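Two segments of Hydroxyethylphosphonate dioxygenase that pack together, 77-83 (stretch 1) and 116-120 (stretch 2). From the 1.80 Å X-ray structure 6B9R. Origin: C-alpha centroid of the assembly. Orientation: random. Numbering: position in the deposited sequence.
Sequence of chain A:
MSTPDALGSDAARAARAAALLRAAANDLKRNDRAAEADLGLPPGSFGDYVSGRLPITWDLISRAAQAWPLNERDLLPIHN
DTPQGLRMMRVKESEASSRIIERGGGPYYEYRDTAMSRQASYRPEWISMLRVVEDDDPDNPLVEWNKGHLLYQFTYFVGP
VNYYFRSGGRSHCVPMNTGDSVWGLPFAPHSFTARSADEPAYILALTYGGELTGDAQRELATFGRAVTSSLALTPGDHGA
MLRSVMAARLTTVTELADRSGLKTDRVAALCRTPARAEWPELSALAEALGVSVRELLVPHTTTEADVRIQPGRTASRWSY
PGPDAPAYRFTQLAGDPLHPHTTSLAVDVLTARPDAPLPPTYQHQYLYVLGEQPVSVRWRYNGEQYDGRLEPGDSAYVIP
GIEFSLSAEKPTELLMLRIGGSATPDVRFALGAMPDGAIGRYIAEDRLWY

Stretch 1 (77-83) PIHNDTP
Stretch 2, residues 116-120: MSRQA

Neither stretch forms a regular helix or strand. Residues 77-80 run extended, with phi/psi of -77/175 at P77, -102/170 at I78, -87/150 at H79 and -105/109 at N80; the chain then bends at D81 (-113/15) and T82 (-127/64). In the second stretch, S117 (-155/145) is extended and opens a type I turn to A120, with R118 at -68/-9 and Q119 at -90/-2; A120 N donates to S117 O at 3.2 Å. In the register, H79 CA lies 6.0 Å from R118 CA, N80 CA 6.4 Å from Q119 CA, and D81 CA 6.4 Å from S117 CA; the contact buries 400 Å².

D81 is the main polar anchor. Its CB points sideways, but chi1 of 57° (p) brings the carboxylate nearer the turn. D81 OD2 accepts from R118 N at 2.8 Å, nearly linear at 172°, and forms a salt bridge with R118 NH1 at 2.9 Å, near the guanidinium plane; D81 OD1 accepts from S117 OG at 2.6 Å. S117, chi1 t, suits this place because its hydroxyl also accepts from Q119 N (S117 OG to Q119 N 3.0 Å), tying the turn to the carboxylate.

Q119 (chi1 m, chi2 t, chi3 -94°) has the most area covered by the other stretch, 95 Å². Q119 OE1 receives weak hydrogen bonds from D81 N (3.1 Å, 131°) and T82 N (3.0 Å, 121°). T82 N also donates to N80 OD1 at 2.9 Å, bracing the bend. A water oxygen accepts from N80 ND2 (2.9 Å) and Q119 NE2 (3.2 Å) and donates to T82 O (2.9 Å), bridging the stretches.

Apolar packing completes the contact. I78 (chi1 p, chi2 t) places I78 CD1 4.3 Å from Q119 CG. H79 (chi1 m, chi2 -120°) has CB 3.6 Å from R118 CD; R118 (chi1 m, chi2 t, chi3 t, chi4 81°) suits its place because its aliphatic part packs on H79 while its guanidinium reaches D81. H79 O, 3.3 Å from Q119 CG, is buried without a polar partner.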

ATOM      1  N   PRO A  77      -5.702  -0.594  15.831  1.00 16.03           N
ATOM      2  CA  PRO A  77      -4.766   0.472  15.475  1.00 17.07           C
ATOM      3  C   PRO A  77      -3.339  -0.033  15.638  1.00 24.25           C
ATOM      4  O   PRO A  77      -3.096  -1.141  16.114  1.00 26.96           O
ATOM      5  CB  PRO A  77      -5.094   1.566  16.497  1.00 16.13           C
ATOM      6  CG  PRO A  77      -5.525   0.782  17.713  1.00 21.77           C
ATOM      7  CD  PRO A  77      -6.303  -0.389  17.162  1.00 19.89           C
ATOM      8  N   ILE A  78      -2.384   0.802  15.252  1.00 18.81           N
ATOM      9  CA  ILE A  78      -1.001   0.550  15.591  1.00 16.28           C
ATOM     10  C   ILE A  78      -0.621   1.453  16.756  1.00 21.93           C
ATOM     11  O   ILE A  78      -1.378   2.332  17.164  1.00 21.25           O
ATOM     12  CB  ILE A  78      -0.052   0.725  14.380  1.00 17.74           C
ATOM     13  CG1 ILE A  78       0.015   2.179  13.911  1.00 19.02           C
ATOM     14  CG2 ILE A  78      -0.439  -0.209  13.245  1.00 20.47           C
ATOM     15  CD1 ILE A  78       1.280   2.456  13.064  1.00 21.40           C
ATOM     16  N   HIS A  79       0.549   1.213  17.327  1.00 18.46           N
ATOM     17  CA  HIS A  79       1.011   1.997  18.457  1.00 18.53           C
ATOM     18  C   HIS A  79       1.747   3.237  17.970  1.00 19.94           C
ATOM     19  O   HIS A  79       2.352   3.244  16.899  1.00 18.66           O
ATOM     20  CB  HIS A  79       1.947   1.175  19.344  1.00 19.32           C
ATOM     21  CG  HIS A  79       1.310  -0.045  19.929  1.00 21.92           C
ATOM     22  ND1 HIS A  79       1.201  -0.243  21.288  1.00 28.40           N
ATOM     23  CD2 HIS A  79       0.763  -1.138  19.344  1.00 17.88           C
ATOM     24  CE1 HIS A  79       0.605  -1.400  21.516  1.00 29.03           C
ATOM     25  NE2 HIS A  79       0.327  -1.962  20.354  1.00 24.88           N
ATOM     26  N   ASN A  80       1.671   4.290  18.766  1.00 17.79           N
ATOM     27  CA  ASN A  80       2.512   5.467  18.600  1.00 20.36           C
ATOM     28  C   ASN A  80       3.552   5.393  19.707  1.00 17.23           C
ATOM     29  O   ASN A  80       3.215   5.540  20.888  1.00 21.44           O
ATOM     30  CB  ASN A  80       1.697   6.758  18.684  1.00 16.98           C
ATOM     31  CG  ASN A  80       2.559   8.005  18.430  1.00 25.19           C
ATOM     32  OD1 ASN A  80       3.732   8.048  18.789  1.00 21.66           O
ATOM     33  ND2 ASN A  80       1.977   9.009  17.794  1.00 21.68           N
ATOM     34  N   ASP A  81       4.801   5.119  19.335  1.00 17.29           N
ATOM     35  CA  ASP A  81       5.901   5.131  20.293  1.00 17.92           C
ATOM     36  C   ASP A  81       6.890   6.259  20.006  1.00 17.64           C
ATOM     37  O   ASP A  81       7.995   6.248  20.549  1.00 17.84           O
ATOM     38  CB  ASP A  81       6.604   3.763  20.321  1.00 17.56           C
ATOM     39  CG  ASP A  81       7.126   3.331  18.964  1.00 21.91           C
ATOM     40  OD1 ASP A  81       7.349   4.207  18.108  1.00 18.57           O
ATOM     41  OD2 ASP A  81       7.313   2.110  18.752  1.00 18.67           O
ATOM     42  N   THR A  82       6.503   7.231  19.175  1.00 17.54           N
ATOM     43  CA  THR A  82       7.321   8.403  18.854  1.00 17.66           C
ATOM     44  C   THR A  82       6.506   9.675  19.104  1.00 20.38           C
ATOM     45  O   THR A  82       6.212  10.439  18.176  1.00 18.58           O
ATOM     46  CB  THR A  82       7.794   8.332  17.404  1.00 17.54           C
ATOM     47  OG1 THR A  82       8.188   6.987  17.093  1.00 17.49           O
ATOM     48  CG2 THR A  82       8.976   9.259  17.177  1.00 17.71           C
ATOM     49  N   PRO A  83       6.118   9.931  20.358  1.00 18.82           N
ATOM     50  CA  PRO A  83       5.139  11.007  20.625  1.00 19.00           C
ATOM     51  C   PRO A  83       5.642  12.406  20.323  1.00 20.79           C
ATOM     52  O   PRO A  83       4.815  13.293  20.088  1.00 20.45           O
ATOM     53  CB  PRO A  83       4.835  10.845  22.122  1.00 21.51           C
ATOM     54  CG  PRO A  83       6.053  10.178  22.679  1.00 21.98           C
ATOM     55  CD  PRO A  83       6.489   9.214  21.592  1.00 17.96           C
ATOM     56  N   MET A 116      14.313   2.140  16.438  1.00 17.39           N
ATOM     57  CA  MET A 116      13.204   1.512  15.729  1.00 18.66           C
ATOM     58  C   MET A 116      11.895   2.107  16.221  1.00 18.25           C
ATOM     59  O   MET A 116      11.852   2.793  17.246  1.00 18.87           O
ATOM     60  CB  MET A 116      13.156   0.006  15.959  1.00 21.03           C
ATOM     61  CG  MET A 116      14.187  -0.736  15.236  1.00 21.99           C
ATOM     62  SD  MET A 116      14.064  -2.507  15.430  1.00 21.17           S
ATOM     63  CE  MET A 116      15.075  -2.752  16.886  1.00 23.27           C
ATOM     64  N   SER A 117      10.812   1.787  15.510  1.00 16.78           N
ATOM     65  CA  SER A 117       9.495   2.286  15.881  1.00 17.36           C
ATOM     66  C   SER A 117       8.409   1.358  15.359  1.00 20.37           C
ATOM     67  O   SER A 117       8.529   0.803  14.262  1.00 16.61           O
ATOM     68  CB  SER A 117       9.260   3.697  15.331  1.00 16.52           C
ATOM     69  OG  SER A 117       7.918   4.118  15.532  1.00 16.77           O
ATOM     70  N   ARG A 118       7.332   1.220  16.140  1.00 17.32           N
ATOM     71  CA  ARG A 118       6.156   0.493  15.676  1.00 17.51           C
ATOM     72  C   ARG A 118       5.427   1.217  14.553  1.00 17.27           C
ATOM     73  O   ARG A 118       4.512   0.642  13.953  1.00 17.41           O
ATOM     74  CB  ARG A 118       5.222   0.254  16.854  1.00 18.11           C
ATOM     75  CG  ARG A 118       5.834  -0.678  17.904  1.00 18.44           C
ATOM     76  CD  ARG A 118       5.016  -0.667  19.197  1.00 19.07           C
ATOM     77  NE  ARG A 118       5.648  -1.459  20.256  1.00 22.40           N
ATOM     78  CZ  ARG A 118       6.645  -1.031  21.027  1.00 19.45           C
ATOM     79  NH1 ARG A 118       7.143   0.182  20.854  1.00 19.68           N
ATOM     80  NH2 ARG A 118       7.136  -1.812  21.985  1.00 19.86           N
ATOM     81  N   GLN A 119       5.802   2.456  14.270  1.00 16.98           N
ATOM     82  CA  GLN A 119       5.213   3.243  13.202  1.00 22.05           C
ATOM     83  C   GLN A 119       5.932   3.059  11.870  1.00 18.24           C
ATOM     84  O   GLN A 119       5.511   3.649  10.870  1.00 17.14           O
ATOM     85  CB  GLN A 119       5.213   4.726  13.610  1.00 16.79           C
ATOM     86  CG  GLN A 119       4.295   5.003  14.821  1.00 17.36           C
ATOM     87  CD  GLN A 119       4.606   6.303  15.549  1.00 17.46           C
ATOM     88  OE1 GLN A 119       5.352   6.301  16.524  1.00 17.96           O
ATOM     89  NE2 GLN A 119       4.016   7.415  15.091  1.00 17.48           N
ATOM     90  N   ALA A 120       7.002   2.264  11.829  1.00 16.97           N
ATOM     91  CA  ALA A 120       7.855   2.188  10.650  1.00 16.36           C
ATOM     92  C   ALA A 120       8.427   0.782  10.505  1.00 20.64           C
ATOM     93  O   ALA A 120       8.531   0.030  11.474  1.00 18.02           O
ATOM     94  CB  ALA A 120       8.995   3.203  10.733  1.00 15.59           C
TER
HETATM   95  O   HOH W   1       4.080  10.352  16.274  1.00 19.30           O